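PDB 3QLD: mandelate racemase/muconate lactonizing protein from Alicyclobacillus acidocaldarius LAA1, which belongs to the enolase superfamily, joining an N-terminal capping domain to a C-terminal TIM-barrel-like domain, its own function being unassigned. Local coordinates for residues A[45-51]-A[299-305]; A[55-59]-A[104-108]; A[67-73]-A[107-111]; A[222-226]-A[247-251]. All coordinates share one frame; numbering follows the deposited sequence. Where two conformers were deposited one is given.

Contact 1: A[45-51]-A[299-305]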
loop_
_atom_site.group_PDB
_atom_site.type_symbol
_atom_site.label_atom_id
_atom_site.label_comp_id
_atom_site.label_asym_id
_atom_site.label_seq_id
_atom_site.Cartn_x
_atom_site.Cartn_y
_atom_site.Cartn_z
ATOM N N TRP A 45 -24.686 -0.439 7.646
ATOM C CA TRP A 45 -24.074 -0.952 6.400
ATOM C C TRP A 45 -22.996 -0.019 5.845
ATOM O O TRP A 45 -23.053 1.209 6.073
ATOM C CB TRP A 45 -25.123 -1.097 5.288
ATOM C CG TRP A 45 -26.166 -2.149 5.617
ATOM C CD1 TRP A 45 -27.103 -2.094 6.615
ATOM C CD2 TRP A 45 -26.360 -3.392 4.945
ATOM N NE1 TRP A 45 -27.860 -3.246 6.612
ATOM C CE2 TRP A 45 -27.431 -4.062 5.599
ATOM C CE3 TRP A 45 -25.712 -4.030 3.863
ATOM C CZ2 TRP A 45 -27.905 -5.316 5.183
ATOM C CZ3 TRP A 45 -26.194 -5.278 3.446
ATOM C CH2 TRP A 45 -27.282 -5.906 4.102
ATOM N N SER A 46 -22.072 -0.579 5.057
ATOM C CA SER A 46 -21.092 0.227 4.299
ATOM C C SER A 46 -20.592 -0.594 3.159
ATOM O O SER A 46 -20.884 -1.793 3.095
ATOM C CB SER A 46 -19.890 0.559 5.157
ATOM O OG SER A 46 -19.196 -0.630 5.469
ATOM N N GLU A 47 -19.824 0.051 2.265
ATOM C CA GLU A 47 -19.324 -0.679 1.092
ATOM C C GLU A 47 -17.832 -0.580 1.098
ATOM O O GLU A 47 -17.294 0.516 1.305
ATOM C CB GLU A 47 -19.851 -0.100 -0.215
ATOM C CG GLU A 47 -19.285 -0.775 -1.450
ATOM C CD GLU A 47 -20.005 -0.314 -2.723
ATOM O OE1 GLU A 47 -21.090 0.276 -2.610
ATOM O OE2 GLU A 47 -19.512 -0.523 -3.845
ATOM N N CYS A 48 -17.143 -1.716 0.961
ATOM C CA CYS A 48 -15.667 -1.637 0.694
ATOM C C CYS A 48 -15.452 -1.331 -0.813
ATOM O O CYS A 48 -15.945 -2.087 -1.637
ATOM C CB CYS A 48 -15.013 -2.950 1.150
ATOM S SG CYS A 48 -13.200 -2.889 0.794
ATOM N N VAL A 49 -14.819 -0.195 -1.164
ATOM C CA VAL A 49 -14.790 0.240 -2.533
ATOM C C VAL A 49 -13.637 -0.338 -3.348
ATOM O O VAL A 49 -13.434 0.071 -4.503
ATOM C CB VAL A 49 -14.694 1.825 -2.661
ATOM C CG1 VAL A 49 -15.991 2.511 -2.080
ATOM C CG2 VAL A 49 -13.498 2.370 -1.971
ATOM N N ALA A 50 -12.859 -1.227 -2.747
ATOM C CA ALA A 50 -11.778 -1.905 -3.525
ATOM C C ALA A 50 -12.305 -2.498 -4.846
ATOM O O ALA A 50 -13.323 -3.251 -4.843
ATOM C CB ALA A 50 -11.092 -3.008 -2.672
ATOM N N LEU A 51 -11.644 -2.239 -5.968
ATOM C CA LEU A 51 -12.036 -2.784 -7.255
ATOM C C LEU A 51 -11.554 -4.244 -7.477
ATOM O O LEU A 51 -10.732 -4.773 -6.715
ATOM C CB LEU A 51 -11.426 -1.918 -8.361
ATOM C CG LEU A 51 -11.810 -0.454 -8.161
ATOM C CD1 LEU A 51 -11.141 0.385 -9.214
ATOM C CD2 LEU A 51 -13.381 -0.337 -8.187
HETATM N N MSE A 299 -16.370 5.312 -7.583
HETATM C CA MSE A 299 -15.744 3.999 -7.736
HETATM C C MSE A 299 -16.743 2.979 -8.320
HETATM O O MSE A 299 -16.617 1.782 -8.060
HETATM C CB MSE A 299 -15.310 3.487 -6.369
HETATM C CG MSE A 299 -14.399 4.418 -5.563
HETATM SE SE MSE A 299 -12.573 4.113 -6.133
HETATM C CE MSE A 299 -12.253 2.291 -5.507
ATOM N N TYR A 300 -17.741 3.432 -9.077
ATOM C CA TYR A 300 -18.793 2.541 -9.631
ATOM C C TYR A 300 -19.546 1.834 -8.472
ATOM O O TYR A 300 -19.999 0.667 -8.546
ATOM C CB TYR A 300 -18.213 1.595 -10.705
ATOM C CG TYR A 300 -17.960 2.302 -12.041
ATOM C CD1 TYR A 300 -18.705 1.974 -13.181
ATOM C CD2 TYR A 300 -17.001 3.340 -12.154
ATOM C CE1 TYR A 300 -18.487 2.630 -14.414
ATOM C CE2 TYR A 300 -16.778 4.013 -13.380
ATOM C CZ TYR A 300 -17.530 3.647 -14.504
ATOM O OH TYR A 300 -17.303 4.266 -15.707
ATOM N N GLU A 301 -19.714 2.615 -7.409
ATOM C CA GLU A 301 -20.229 2.120 -6.116
ATOM C C GLU A 301 -21.624 1.493 -6.275
ATOM O O GLU A 301 -22.421 1.987 -7.047
ATOM C CB GLU A 301 -20.392 3.246 -5.070
ATOM C CG GLU A 301 -19.138 3.877 -4.478
ATOM C CD GLU A 301 -18.400 4.832 -5.428
ATOM O OE1 GLU A 301 -18.809 5.051 -6.594
ATOM O OE2 GLU A 301 -17.345 5.344 -4.987
ATOM N N THR A 302 -21.922 0.431 -5.520
ATOM C CA THR A 302 -23.350 0.134 -5.269
ATOM C C THR A 302 -24.046 1.261 -4.504
ATOM O O THR A 302 -23.457 2.298 -4.067
ATOM C CB THR A 302 -23.601 -1.132 -4.436
ATOM O OG1 THR A 302 -23.466 -0.764 -3.060
ATOM C CG2 THR A 302 -22.600 -2.326 -4.800
ATOM N N GLY A 303 -25.330 1.063 -4.313
ATOM C CA GLY A 303 -26.137 2.112 -3.639
ATOM C C GLY A 303 -25.644 2.527 -2.297
ATOM O O GLY A 303 -25.765 3.693 -1.926
ATOM N N VAL A 304 -25.064 1.588 -1.552
ATOM C CA VAL A 304 -24.549 1.856 -0.209
ATOM C C VAL A 304 -23.385 2.843 -0.203
ATOM O O VAL A 304 -23.434 3.876 0.463
ATOM C CB VAL A 304 -24.231 0.504 0.554
ATOM C CG1 VAL A 304 -23.508 0.769 1.899
ATOM C CG2 VAL A 304 -25.602 -0.229 0.818
ATOM N N GLY A 305 -22.298 2.474 -0.856
ATOM C CA GLY A 305 -21.204 3.402 -1.164
ATOM C C GLY A 305 -21.596 4.729 -1.831
ATOM O O GLY A 305 -21.035 5.774 -1.511
#
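E47 puts its carboxylate into the loop that leads into helix 303-313, and three hydrogen bonds hold it there. OE2 of E47 accepts from the backbone N of T302 at 3.1 Å through its syn lone pair. OE1 of E47 takes two more donors, on opposite faces of the carboxylate plane. OG1 of T302 gives to OE1 of E47 at 2.6 Å, from above the plane. N of G305 gives to OE1 of E47 at 3.1 Å, on the anti side and 28° out of the plane. CG of E47 is anti to the backbone N (chi1 176°) and the chain stays extended, which carries the acid straight across. OG1 of T302 also accepts from N of V304 at 3.2 Å, so T302 is the N-cap. The buried acid thus lies at a helix amino end, which would probably favour a negative charge. This is a seam between the capping domain, through strand 43-48, and the barrel domain of an enolase-superfamily fold. Packing does the rest. CG1 of V304 lies 3.4 Å from CA of S46 and 4.2 Å from CB of W45. V49 and L51 face selenomethionine M299, but M299 has two conformers and its contacts are less certain.

Contact 2: A[55-59]-A[104-108]. With SO4 (sulfate ion), chain C; SO4 (sulfate ion), chain D.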
loop_
_atom_site.group_PDB
_atom_site.type_symbol
_atom_site.label_atom_id
_atom_site.label_comp_id
_atom_site.label_asym_id
_atom_site.label_seq_id
_atom_site.Cartn_x
_atom_site.Cartn_y
_atom_site.Cartn_z
ATOM N N THR A 55 -5.459 -2.222 -9.950
ATOM C CA THR A 55 -4.966 -1.348 -11.046
ATOM C C THR A 55 -5.206 0.134 -10.774
ATOM O O THR A 55 -4.590 1.013 -11.397
ATOM C CB THR A 55 -5.620 -1.663 -12.370
ATOM O OG1 THR A 55 -7.025 -1.558 -12.228
ATOM C CG2 THR A 55 -5.212 -3.055 -12.910
ATOM N N TYR A 56 -6.068 0.444 -9.830
ATOM C CA TYR A 56 -6.191 1.827 -9.361
ATOM C C TYR A 56 -5.490 2.086 -8.033
ATOM O O TYR A 56 -4.695 3.029 -7.907
ATOM C CB TYR A 56 -7.681 2.162 -9.324
ATOM C CG TYR A 56 -8.122 3.339 -8.461
ATOM C CD1 TYR A 56 -7.830 4.679 -8.803
ATOM C CD2 TYR A 56 -8.883 3.129 -7.342
ATOM C CE1 TYR A 56 -8.269 5.774 -8.012
ATOM C CE2 TYR A 56 -9.307 4.227 -6.522
ATOM C CZ TYR A 56 -9.010 5.542 -6.885
ATOM O OH TYR A 56 -9.490 6.586 -6.087
ATOM N N THR A 57 -5.729 1.239 -7.024
ATOM C CA THR A 57 -4.838 1.189 -5.891
ATOM C C THR A 57 -4.420 -0.275 -5.617
ATOM O O THR A 57 -4.774 -1.151 -6.371
ATOM C CB THR A 57 -5.417 1.778 -4.595
ATOM O OG1 THR A 57 -6.470 0.930 -4.136
ATOM C CG2 THR A 57 -5.985 3.239 -4.821
ATOM N N GLU A 58 -3.713 -0.484 -4.511
ATOM C CA GLU A 58 -3.085 -1.797 -4.225
ATOM C C GLU A 58 -4.113 -2.782 -3.663
ATOM O O GLU A 58 -3.862 -3.984 -3.666
ATOM C CB GLU A 58 -1.892 -1.650 -3.281
ATOM C CG GLU A 58 -2.256 -1.273 -1.808
ATOM C CD GLU A 58 -2.696 0.191 -1.614
ATOM O OE1 GLU A 58 -2.505 1.055 -2.528
ATOM O OE2 GLU A 58 -3.211 0.471 -0.509
ATOM N N GLU A 59 -5.267 -2.269 -3.215
ATOM C CA GLU A 59 -6.357 -3.146 -2.678
ATOM C C GLU A 59 -7.254 -3.683 -3.799
ATOM O O GLU A 59 -7.518 -3.009 -4.790
ATOM C CB GLU A 59 -7.155 -2.367 -1.558
ATOM C CG GLU A 59 -6.259 -1.987 -0.314
ATOM C CD GLU A 59 -7.127 -1.246 0.709
ATOM O OE1 GLU A 59 -7.821 -1.963 1.452
ATOM O OE2 GLU A 59 -7.191 -0.009 0.663
ATOM N N ASN A 104 -4.136 -0.549 3.846
ATOM C CA ASN A 104 -5.460 -1.268 3.806
ATOM C C ASN A 104 -6.601 -0.316 4.090
ATOM O O ASN A 104 -7.573 -0.647 4.797
ATOM C CB ASN A 104 -5.455 -2.416 4.812
ATOM C CG ASN A 104 -4.526 -3.565 4.332
ATOM O OD1 ASN A 104 -4.929 -4.355 3.455
ATOM N ND2 ASN A 104 -3.315 -3.639 4.886
ATOM N N ARG A 105 -6.469 0.903 3.564
ATOM C CA ARG A 105 -7.419 1.940 3.976
ATOM C C ARG A 105 -8.850 1.716 3.507
ATOM O O ARG A 105 -9.775 2.144 4.209
ATOM C CB ARG A 105 -6.927 3.313 3.571
ATOM C CG ARG A 105 -5.803 3.730 4.504
ATOM C CD ARG A 105 -5.324 5.164 4.125
ATOM N NE ARG A 105 -4.225 5.616 5.002
ATOM C CZ ARG A 105 -4.347 6.538 5.967
ATOM N NH1 ARG A 105 -5.505 7.198 6.173
ATOM N NH2 ARG A 105 -3.281 6.839 6.710
HETATM N N MSE A 106 -9.051 1.061 2.355
HETATM C CA MSE A 106 -10.424 0.794 1.920
HETATM C C MSE A 106 -11.131 -0.256 2.798
HETATM O O MSE A 106 -12.362 -0.157 3.038
HETATM C CB MSE A 106 -10.476 0.411 0.432
HETATM C CG MSE A 106 -10.035 1.558 -0.496
HETATM SE SE MSE A 106 -9.721 0.808 -2.255
HETATM C CE MSE A 106 -9.278 2.425 -3.228
ATOM N N SER A 107 -10.366 -1.242 3.270
ATOM C CA SER A 107 -10.875 -2.261 4.231
ATOM C C SER A 107 -11.138 -1.621 5.600
ATOM O O SER A 107 -12.233 -1.815 6.198
ATOM C CB SER A 107 -9.884 -3.443 4.353
ATOM O OG SER A 107 -10.090 -4.195 3.202
ATOM N N VAL A 108 -10.199 -0.798 6.049
ATOM C CA VAL A 108 -10.352 -0.088 7.305
ATOM C C VAL A 108 -11.601 0.795 7.238
ATOM O O VAL A 108 -12.419 0.819 8.183
ATOM C CB VAL A 108 -9.068 0.753 7.631
ATOM C CG1 VAL A 108 -9.366 1.811 8.694
ATOM C CG2 VAL A 108 -7.946 -0.173 8.187
HETATM S S SO4 C . -3.294 9.671 8.076
HETATM O O1 SO4 C . -3.040 8.290 8.481
HETATM O O2 SO4 C . -4.431 9.711 7.164
HETATM O O3 SO4 C . -3.678 10.485 9.227
HETATM O O4 SO4 C . -2.059 10.184 7.477
HETATM S S SO4 D . -0.323 3.825 6.687
HETATM O O1 SO4 D . 0.577 3.384 5.616
HETATM O O2 SO4 D . -0.475 2.808 7.722
HETATM O O3 SO4 D . 0.251 4.995 7.340
HETATM O O4 SO4 D . -1.637 4.173 6.135
HETATM O O HOH W 1 -4.494 1.894 1.517
HETATM O O HOH W 2 -3.061 -1.668 1.439
#
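E59 turns its carboxylate to the first turn of helix 105-123 and bonds two backbone N-H groups. OE2 of E59 receives N of M106 at 2.7 Å, and the bond is nearly straight at 167°. OE1 of E59 receives N of S107 at 3.2 Å. Both oxygens use their syn lone pairs, so the fork fixes the rotation of the acid. N104 holds the N-cap position, yet its own side chain makes no capping bond; E59 serves these N-H groups from the other segment. ND2 of N104 bonds O of R102 and O of E58 of the second subunit.

Water adds two bridges. E58 OE2 accepts from both waters: one accepts in turn from N of R105, the other from N of N104.

Van der Waals packing centres on selenomethionine M106. Its extended chain meets T57 tip to tip, with CE of M106 3.3 Å from OG1 of T57. An apolar contact joins CE of M106 to CE2 of Y56 at 3.8 Å, while the Y56 hydroxyl is bonded to D246.

R105 faces two sulfate ions, probably from the crystallisation liquor. NE of R105 bonds O4 of one at 3.2 Å, at the guanidinium edge.

The helix start touches helix 61-80, through S107 on A64, and helix 271-274, through M106 on R273.

Contact 3: A[67-73]-A[107-111]. With SO4 (sulfate ion), chain E.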
loop_
_atom_site.group_PDB
_atom_site.type_symbol
_atom_site.label_atom_id
_atom_site.label_comp_id
_atom_site.label_asym_id
_atom_site.label_seq_id
_atom_site.Cartn_x
_atom_site.Cartn_y
_atom_site.Cartn_z
HETATM N N MSE A 67 -8.540 -9.612 4.267
HETATM C CA MSE A 67 -8.154 -8.615 5.246
HETATM C C MSE A 67 -9.341 -8.470 6.241
HETATM O O MSE A 67 -9.131 -8.464 7.464
HETATM C CB MSE A 67 -7.792 -7.313 4.472
HETATM C CG MSE A 67 -7.338 -6.075 5.295
HETATM SE SE MSE A 67 -5.912 -6.321 6.591
HETATM C CE MSE A 67 -4.792 -7.292 5.435
ATOM N N LEU A 68 -10.548 -8.359 5.718
ATOM C CA LEU A 68 -11.731 -8.151 6.643
ATOM C C LEU A 68 -11.985 -9.371 7.538
ATOM O O LEU A 68 -11.996 -9.279 8.748
ATOM C CB LEU A 68 -12.979 -7.789 5.835
ATOM C CG LEU A 68 -12.901 -6.363 5.298
ATOM C CD1 LEU A 68 -13.882 -6.181 4.142
ATOM C CD2 LEU A 68 -13.120 -5.274 6.430
ATOM N N VAL A 69 -12.109 -10.527 6.913
ATOM C CA VAL A 69 -12.370 -11.773 7.633
ATOM C C VAL A 69 -11.311 -12.136 8.635
ATOM O O VAL A 69 -11.663 -12.484 9.783
ATOM C CB VAL A 69 -12.570 -12.921 6.605
ATOM C CG1 VAL A 69 -12.677 -14.357 7.276
ATOM C CG2 VAL A 69 -13.750 -12.632 5.647
ATOM N N HIS A 70 -10.027 -12.114 8.224
ATOM C CA HIS A 70 -9.008 -12.732 9.046
ATOM C C HIS A 70 -8.223 -11.733 9.894
ATOM O O HIS A 70 -7.464 -12.167 10.765
ATOM C CB HIS A 70 -8.099 -13.648 8.180
ATOM C CG HIS A 70 -8.832 -14.807 7.572
ATOM N ND1 HIS A 70 -9.264 -15.885 8.329
ATOM C CD2 HIS A 70 -9.241 -15.055 6.302
ATOM C CE1 HIS A 70 -9.877 -16.752 7.549
ATOM N NE2 HIS A 70 -9.911 -16.263 6.319
ATOM N N HIS A 71 -8.401 -10.420 9.675
ATOM C CA HIS A 71 -7.619 -9.433 10.379
ATOM C C HIS A 71 -8.351 -8.272 11.032
ATOM O O HIS A 71 -8.179 -8.016 12.258
ATOM C CB HIS A 71 -6.528 -8.864 9.452
ATOM C CG HIS A 71 -5.651 -9.927 8.902
ATOM N ND1 HIS A 71 -4.526 -10.366 9.577
ATOM C CD2 HIS A 71 -5.834 -10.787 7.860
ATOM C CE1 HIS A 71 -3.986 -11.384 8.906
ATOM N NE2 HIS A 71 -4.773 -11.678 7.880
ATOM N N LEU A 72 -9.156 -7.577 10.231
ATOM C CA LEU A 72 -9.834 -6.382 10.716
ATOM C C LEU A 72 -11.056 -6.706 11.587
ATOM O O LEU A 72 -11.147 -6.176 12.680
ATOM C CB LEU A 72 -10.212 -5.435 9.554
ATOM C CG LEU A 72 -9.076 -5.016 8.639
ATOM C CD1 LEU A 72 -9.612 -3.831 7.784
ATOM C CD2 LEU A 72 -7.892 -4.578 9.467
ATOM N N VAL A 73 -11.922 -7.619 11.140
ATOM C CA VAL A 73 -13.114 -7.966 11.969
ATOM C C VAL A 73 -12.710 -8.541 13.320
ATOM O O VAL A 73 -13.271 -8.106 14.368
ATOM C CB VAL A 73 -14.186 -8.757 11.164
ATOM C CG1 VAL A 73 -15.375 -9.208 12.079
ATOM C CG2 VAL A 73 -14.679 -7.867 10.068
ATOM N N SER A 107 -10.366 -1.242 3.270
ATOM C CA SER A 107 -10.875 -2.261 4.231
ATOM C C SER A 107 -11.138 -1.621 5.600
ATOM O O SER A 107 -12.233 -1.815 6.198
ATOM C CB SER A 107 -9.884 -3.443 4.353
ATOM O OG SER A 107 -10.090 -4.195 3.202
ATOM N N VAL A 108 -10.199 -0.798 6.049
ATOM C CA VAL A 108 -10.352 -0.088 7.305
ATOM C C VAL A 108 -11.601 0.795 7.238
ATOM O O VAL A 108 -12.419 0.819 8.183
ATOM C CB VAL A 108 -9.068 0.753 7.631
ATOM C CG1 VAL A 108 -9.366 1.811 8.694
ATOM C CG2 VAL A 108 -7.946 -0.173 8.187
ATOM N N ALA A 109 -11.739 1.508 6.136
ATOM C CA ALA A 109 -12.852 2.437 5.932
ATOM C C ALA A 109 -14.195 1.702 5.991
ATOM O O ALA A 109 -15.237 2.278 6.436
ATOM C CB ALA A 109 -12.729 3.035 4.577
ATOM N N ALA A 110 -14.235 0.460 5.480
ATOM C CA ALA A 110 -15.518 -0.240 5.516
ATOM C C ALA A 110 -15.990 -0.483 6.973
ATOM O O ALA A 110 -17.176 -0.327 7.301
ATOM C CB ALA A 110 -15.500 -1.518 4.653
ATOM N N ILE A 111 -15.060 -0.845 7.840
ATOM C CA ILE A 111 -15.362 -0.971 9.247
ATOM C C ILE A 111 -15.854 0.362 9.810
ATOM O O ILE A 111 -17.012 0.475 10.312
ATOM C CB ILE A 111 -14.125 -1.456 10.007
ATOM C CG1 ILE A 111 -13.724 -2.824 9.455
ATOM C CG2 ILE A 111 -14.389 -1.493 11.537
ATOM C CD1 ILE A 111 -14.787 -3.899 9.735
HETATM S S SO4 E . -12.480 -17.179 3.272
HETATM O O1 SO4 E . -13.819 -16.575 3.388
HETATM O O2 SO4 E . -11.481 -16.243 2.750
HETATM O O3 SO4 E . -12.027 -17.623 4.603
HETATM O O4 SO4 E . -12.600 -18.316 2.342
#
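L72 pushes CD1 over the backbone and CB of S107. CD1 of L72 lies 3.5 Å from CB of S107, which is tight for two carbons, and it reaches CG2 of V108 at 4.0 Å. CG of L72 is anti to its carbonyl carbon (chi1 -55°), which sends the branch across to the second helix. One turn earlier, L68 brings CD2 to 3.6 Å from O of S107. Selenomethionine M67 also reaches this serine, with CG 3.8 Å from CB of S107, before its bent chain turns away. M67 touches T63 of the second subunit as well.

I111 extends the apolar patch. Its CG1 passes CD2 of L68 at 3.9 Å, the two side chains running in opposite directions, and its CD1 meets CG2 of V73. I111 has two conformers, so these contacts are less certain.

The two helix segments cross at -71°, with axes 10.5 Å apart, and no hydrogen bond joins them. Helix 61-80 widens here into a pi-type turn. N of L72 bonds O of M67 at 2.9 Å, and N of V73 bonds O of L68 at the same length.

Both helices belong to the capping domain. Helix 61-80 packs on its antiparallel sheet, with L68 on L8 of strand 3-15 and V73 on W373 of strand 369-376.

Contact 4: A[222-226]-A[247-251]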
loop_
_atom_site.group_PDB
_atom_site.type_symbol
_atom_site.label_atom_id
_atom_site.label_comp_id
_atom_site.label_asym_id
_atom_site.label_seq_id
_atom_site.Cartn_x
_atom_site.Cartn_y
_atom_site.Cartn_z
ATOM N N GLN A 222 -4.410 13.718 -12.305
ATOM C CA GLN A 222 -3.350 12.660 -12.447
ATOM C C GLN A 222 -2.555 12.750 -13.740
ATOM O O GLN A 222 -2.516 11.829 -14.541
ATOM C CB GLN A 222 -4.034 11.285 -12.259
ATOM C CG GLN A 222 -4.561 11.026 -10.791
ATOM C CD GLN A 222 -3.501 10.772 -9.690
ATOM O OE1 GLN A 222 -3.713 11.135 -8.522
ATOM N NE2 GLN A 222 -2.350 10.192 -10.054
ATOM N N PRO A 223 -1.878 13.909 -13.993
ATOM C CA PRO A 223 -1.212 14.078 -15.254
ATOM C C PRO A 223 -0.015 13.080 -15.397
ATOM O O PRO A 223 0.213 12.549 -16.463
ATOM C CB PRO A 223 -0.675 15.519 -15.177
ATOM C CG PRO A 223 -0.663 15.874 -13.790
ATOM C CD PRO A 223 -1.844 15.158 -13.198
ATOM N N LEU A 224 0.694 12.852 -14.305
ATOM C CA LEU A 224 1.949 12.075 -14.339
ATOM C C LEU A 224 1.741 10.716 -13.635
ATOM O O LEU A 224 0.779 10.524 -12.893
ATOM C CB LEU A 224 3.103 12.854 -13.663
ATOM C CG LEU A 224 3.481 14.239 -14.280
ATOM C CD1 LEU A 224 4.626 14.921 -13.497
ATOM C CD2 LEU A 224 3.770 14.141 -15.817
ATOM N N PRO A 225 2.659 9.767 -13.898
ATOM C CA PRO A 225 2.623 8.543 -13.106
ATOM C C PRO A 225 2.886 8.845 -11.661
ATOM O O PRO A 225 3.397 9.920 -11.335
ATOM C CB PRO A 225 3.821 7.764 -13.634
ATOM C CG PRO A 225 4.131 8.318 -14.962
ATOM C CD PRO A 225 3.819 9.787 -14.815
ATOM N N GLU A 226 2.600 7.880 -10.786
ATOM C CA GLU A 226 2.973 7.998 -9.368
ATOM C C GLU A 226 4.501 7.750 -9.221
ATOM O O GLU A 226 4.927 7.007 -8.327
ATOM C CB GLU A 226 2.102 7.065 -8.468
ATOM C CG GLU A 226 0.563 7.262 -8.569
ATOM C CD GLU A 226 -0.306 6.090 -7.968
ATOM O OE1 GLU A 226 -0.380 5.963 -6.715
ATOM O OE2 GLU A 226 -0.935 5.302 -8.743
ATOM N N GLU A 247 -5.525 9.071 -6.836
ATOM C CA GLU A 247 -4.868 7.874 -6.217
ATOM C C GLU A 247 -3.485 8.199 -5.665
ATOM O O GLU A 247 -2.991 7.530 -4.743
ATOM C CB GLU A 247 -4.923 6.617 -7.142
ATOM C CG GLU A 247 -4.017 6.701 -8.350
ATOM C CD GLU A 247 -4.744 7.295 -9.578
ATOM O OE1 GLU A 247 -4.236 7.034 -10.676
ATOM O OE2 GLU A 247 -5.818 7.981 -9.455
ATOM N N SER A 248 -2.909 9.306 -6.144
ATOM C CA SER A 248 -1.638 9.785 -5.584
ATOM C C SER A 248 -1.710 10.281 -4.179
ATOM O O SER A 248 -0.657 10.570 -3.611
ATOM C CB SER A 248 -1.033 10.894 -6.456
ATOM O OG SER A 248 -0.588 10.378 -7.690
ATOM N N VAL A 249 -2.925 10.495 -3.664
ATOM C CA VAL A 249 -3.122 10.906 -2.311
ATOM C C VAL A 249 -4.027 9.889 -1.542
ATOM O O VAL A 249 -5.262 9.936 -1.609
ATOM C CB VAL A 249 -3.749 12.278 -2.243
ATOM C CG1 VAL A 249 -4.155 12.550 -0.784
ATOM C CG2 VAL A 249 -2.687 13.399 -2.756
ATOM N N ARG A 250 -3.378 9.032 -0.771
ATOM C CA ARG A 250 -4.052 7.933 -0.060
ATOM C C ARG A 250 -4.206 8.183 1.428
ATOM O O ARG A 250 -4.762 7.334 2.115
ATOM C CB ARG A 250 -3.237 6.620 -0.179
ATOM C CG ARG A 250 -2.626 6.264 -1.516
ATOM C CD ARG A 250 -3.681 5.623 -2.436
ATOM N NE ARG A 250 -3.231 4.748 -3.553
ATOM C CZ ARG A 250 -2.091 4.787 -4.281
ATOM N NH1 ARG A 250 -1.105 5.670 -4.055
ATOM N NH2 ARG A 250 -1.940 3.903 -5.287
ATOM N N SER A 251 -3.632 9.259 1.949
ATOM C CA SER A 251 -3.614 9.520 3.384
ATOM C C SER A 251 -3.529 11.002 3.597
ATOM O O SER A 251 -3.117 11.737 2.697
ATOM C CB SER A 251 -2.387 8.902 4.051
ATOM O OG SER A 251 -1.180 9.601 3.709
#
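Two successive beta-alpha loops of the TIM-barrel-like domain meet here, one after strand 220-221 and the next after strand 243-245. They lie at the C-terminal ends of the barrel strands, the side where enolase-superfamily proteins carry their active site.

Q222 clasps S248 with both ends of its amide. OE1 of Q222 accepts from N of S248 at 3.1 Å, with the donor tilted 34° from the carbonyl plane. NE2 of Q222 gives to OG of S248 at 3.0 Å, almost in the amide plane. These two bonds leave the amide little freedom to flip. A third comes from N of D246, which also gives to OE1 of Q222. The carboxylate of E247 is stacked on this amide, with planes 18° apart and OE2 of E247 3.6 Å from CD of Q222. The bend of Q222 at chi2 (-72°) brings the amide alongside it.

E226 also approaches E247. The carboxylate of E226 stands nearly upright to that of E247, and OE2 of E226 is 3.4 Å from CG of E247. The like charges of E226 OE2 and E247 OE1 are 4.2 Å apart. R102 of the second subunit probably eases this, with a salt bridge to E226 and a weaker, longer pairing with E247.

R250 comes at E226 from the opposite direction. Its guanidinium lies over C of E247 and is turned well away from the plane of the E226 carboxylate. The salt bridge runs from NH1 of R250 to OE1 of E226 at 2.8 Å, although the hydrogen bond within it is weak.

All four contacts are largely buried, but contact 1 lies nearest the middle, its centre about 8 Å from that of the chain, and no other chain touches it. Contacts 2, 3 and 4 all reach the second subunit. Contacts 2 and 3 share helix 105-123, its start in one and its next turns in the other. Contacts 1 and 2 both set a glutamate at a helix start. They meet where A50 and C48 pack against M106. Contact 3 is apolar helix packing within the capping domain. Contact 4 is polar and charged, between barrel loops. Contact 2 touches it through T57 and R105 against R250, so capping and barrel domains meet there too.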